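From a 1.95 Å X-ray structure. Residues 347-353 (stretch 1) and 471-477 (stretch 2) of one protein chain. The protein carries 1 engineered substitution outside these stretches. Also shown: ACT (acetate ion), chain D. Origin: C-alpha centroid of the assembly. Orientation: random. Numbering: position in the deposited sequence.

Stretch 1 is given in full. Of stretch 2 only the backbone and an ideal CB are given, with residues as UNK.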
# COMPACT_ATOMS: atom_id res chain seq x y z
N PHE A 347 -35.82 -0.63 10.59
CA PHE A 347 -34.36 -0.59 10.80
C PHE A 347 -33.62 -0.67 9.47
O PHE A 347 -32.54 -0.09 9.33
CB PHE A 347 -33.87 -1.67 11.77
CG PHE A 347 -34.12 -1.34 13.21
CD1 PHE A 347 -33.27 -0.48 13.90
CD2 PHE A 347 -35.20 -1.88 13.89
CE1 PHE A 347 -33.50 -0.16 15.23
CE2 PHE A 347 -35.44 -1.57 15.22
CZ PHE A 347 -34.58 -0.70 15.89
N ALA A 348 -34.21 -1.38 8.51
CA ALA A 348 -33.61 -1.50 7.17
C ALA A 348 -33.61 -0.12 6.51
O ALA A 348 -32.63 0.28 5.86
CB ALA A 348 -34.39 -2.49 6.33
N GLN A 349 -34.73 0.59 6.67
CA GLN A 349 -34.89 1.94 6.14
C GLN A 349 -33.92 2.90 6.81
O GLN A 349 -33.31 3.70 6.14
CB GLN A 349 -36.35 2.43 6.30
CG GLN A 349 -37.35 1.73 5.39
CD GLN A 349 -38.79 2.09 5.71
OE1 GLN A 349 -39.12 2.46 6.84
NE2 GLN A 349 -39.67 1.98 4.71
N GLY A 350 -33.79 2.81 8.13
CA GLY A 350 -32.84 3.65 8.86
C GLY A 350 -31.41 3.40 8.39
O GLY A 350 -30.57 4.31 8.39
N PHE A 351 -31.12 2.16 8.01
CA PHE A 351 -29.79 1.83 7.47
C PHE A 351 -29.64 2.52 6.13
O PHE A 351 -28.62 3.16 5.87
CB PHE A 351 -29.57 0.33 7.33
CG PHE A 351 -28.23 -0.04 6.72
CD1 PHE A 351 -27.06 0.02 7.48
CD2 PHE A 351 -28.14 -0.46 5.41
CE1 PHE A 351 -25.83 -0.32 6.92
CE2 PHE A 351 -26.91 -0.80 4.85
CZ PHE A 351 -25.76 -0.73 5.60
N SER A 352 -30.67 2.44 5.29
CA SER A 352 -30.64 3.07 3.98
C SER A 352 -30.49 4.58 4.11
O SER A 352 -29.76 5.21 3.34
CB SER A 352 -31.90 2.72 3.17
OG SER A 352 -31.91 1.33 2.84
N TYR A 353 -31.16 5.12 5.12
CA TYR A 353 -31.20 6.54 5.43
C TYR A 353 -29.98 7.04 6.18
O TYR A 353 -29.82 8.25 6.37
CB TYR A 353 -32.48 6.77 6.27
CG TYR A 353 -32.90 8.19 6.52
CD1 TYR A 353 -33.55 8.91 5.52
CD2 TYR A 353 -32.74 8.80 7.77
CE1 TYR A 353 -33.98 10.21 5.73
CE2 TYR A 353 -33.18 10.10 8.00
CZ TYR A 353 -33.79 10.80 6.97
OH TYR A 353 -34.24 12.09 7.15
N UNK A 471 -27.15 -7.25 0.74
CA UNK A 471 -28.48 -7.03 0.18
C UNK A 471 -29.11 -5.75 0.78
O UNK A 471 -29.67 -4.95 0.03
CB UNK A 471 -29.37 -8.24 0.44
N UNK A 472 -29.01 -5.54 2.09
CA UNK A 472 -29.55 -4.30 2.68
C UNK A 472 -28.85 -3.07 2.08
O UNK A 472 -29.48 -2.03 1.89
CB UNK A 472 -29.38 -4.31 4.20
N UNK A 473 -27.57 -3.21 1.77
CA UNK A 473 -26.79 -2.12 1.15
C UNK A 473 -27.23 -1.75 -0.28
O UNK A 473 -26.88 -0.67 -0.76
CB UNK A 473 -25.31 -2.52 1.12
N UNK A 474 -27.96 -2.62 -0.96
CA UNK A 474 -28.48 -2.28 -2.29
C UNK A 474 -29.48 -1.12 -2.15
O UNK A 474 -29.49 -0.16 -2.95
CB UNK A 474 -29.14 -3.49 -2.95
N UNK A 475 -30.31 -1.20 -1.11
CA UNK A 475 -31.35 -0.18 -0.87
C UNK A 475 -30.80 1.20 -0.58
O UNK A 475 -31.47 2.19 -0.83
CB UNK A 475 -32.24 -0.61 0.30
N UNK A 476 -29.59 1.28 -0.05
CA UNK A 476 -28.97 2.59 0.16
C UNK A 476 -28.98 3.34 -1.18
O UNK A 476 -29.16 4.55 -1.22
CB UNK A 476 -27.55 2.45 0.71
N UNK A 477 -28.76 2.60 -2.26
CA UNK A 477 -28.74 3.15 -3.60
C UNK A 477 -30.09 3.17 -4.32
O UNK A 477 -30.36 4.12 -5.08
CB UNK A 477 -27.74 2.35 -4.44
C ACT D . -35.81 -0.46 -2.44
O ACT D . -35.13 -1.08 -1.60
OXT ACT D . -35.42 -0.29 -3.61
CH3 ACT D . -37.16 0.08 -2.02

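The two helices cross at 55°, their axes 8.6 Å apart at the closest, and the backbones are closer at 352/476 than at 348/472: the CA atoms of Ala 348 and position 472 are 6.7 Å apart, those of Ser 352 and position 476 only 4.2 Å.

Position 471 has helical angles, and nothing of stretch 1 lies within 5.5 Å of its ideal CB. Stretch 1 sets no demand here, and many residues would serve; the deposited one is Asn 471.

At position 472 CA-to-CB points toward stretch 1, and the ideal CB lies 4.2 Å from Phe 351 CD2. With the helices still well separated and the methyl of Ala 348 taking little space, a long or aromatic side chain would fill the gap, though a leucine or methionine could also pack. The residue is Tyr 472, with chi1 in the m well. Its CD1 comes within 4.1 Å of Ala 348 CB. Its backbone also takes part: a water donates to Tyr 472 O (2.9 Å from the water O) and to Ala 348 O (2.8 Å from the water O), and its O is hydrogen-bonded to Ser 352 OG at 3.0 Å, bridging the helices where no direct hydrogen bond crosses.

Position 473 points sideways, its ideal CB 4.4 Å from Phe 351 CE2. An apolar chain, leucine, isoleucine or methionine among others, could lie against the ring. Met 473 provides it, placing CG 3.5 Å from Phe 351 CE2, at the ring edge and near its plane.

Position 474 points away from stretch 1, which therefore imposes little choice; the residue is Ile 474.

At position 475 CA-to-CB points sideways, and the ideal CB is a tight 3.2 Å from Ser 352 OG. The crowding is at CB, so serine or alanine fits easily, and a longer chain would have to turn away from Ser 352. An acetate, probably from the crystallisation liquor, lies within reach of a donor there. The residue is Ser 475: its CB sits 3.3 Å from Ser 352 OG, and its OG donates a hydrogen bond to acetate O at 2.7 Å.

Position 476 lies at the close approach, pointing sideways, with its ideal CB 4.4 Å from Ser 352 O and 5.3 Å from Phe 351 CE2. A compact apolar residue, valine, alanine or perhaps isoleucine, would fit. Val 476, with chi1 in the t well, brings CG2 to 3.9 Å from Phe 351 CE2, adding to the apolar surroundings of that ring.

Position 477 points its ideal CB away from stretch 1, and its phi/psi of -90/-33 do not require glycine. The residue is Gly 477.

Stretch 2 (471-477) NYMISVG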
# COMPACT_ATOMS: atom_id res chain seq x y z
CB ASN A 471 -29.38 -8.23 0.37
CG ASN A 471 -30.75 -8.01 -0.24
OD1 ASN A 471 -30.87 -7.68 -1.42
ND2 ASN A 471 -31.79 -8.15 0.57
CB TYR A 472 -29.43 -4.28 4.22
CG TYR A 472 -30.32 -5.28 4.92
CD1 TYR A 472 -31.70 -5.23 4.76
CD2 TYR A 472 -29.80 -6.25 5.76
CE1 TYR A 472 -32.54 -6.14 5.41
CE2 TYR A 472 -30.63 -7.16 6.40
CZ TYR A 472 -31.99 -7.09 6.22
OH TYR A 472 -32.81 -7.99 6.85
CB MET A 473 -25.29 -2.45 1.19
CG MET A 473 -24.67 -2.32 2.57
SD MET A 473 -23.00 -3.00 2.68
CE MET A 473 -22.06 -1.76 1.81
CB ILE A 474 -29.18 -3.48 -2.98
CG1 ILE A 474 -28.16 -4.57 -3.35
CG2 ILE A 474 -29.96 -3.03 -4.22
CD1 ILE A 474 -28.79 -5.85 -3.85
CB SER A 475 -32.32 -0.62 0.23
OG SER A 475 -33.00 -1.79 -0.17
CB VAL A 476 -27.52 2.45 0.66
CG1 VAL A 476 -26.83 3.80 0.68
CG2 VAL A 476 -27.49 1.80 2.04
O HOH W 1 -31.52 -1.45 3.93
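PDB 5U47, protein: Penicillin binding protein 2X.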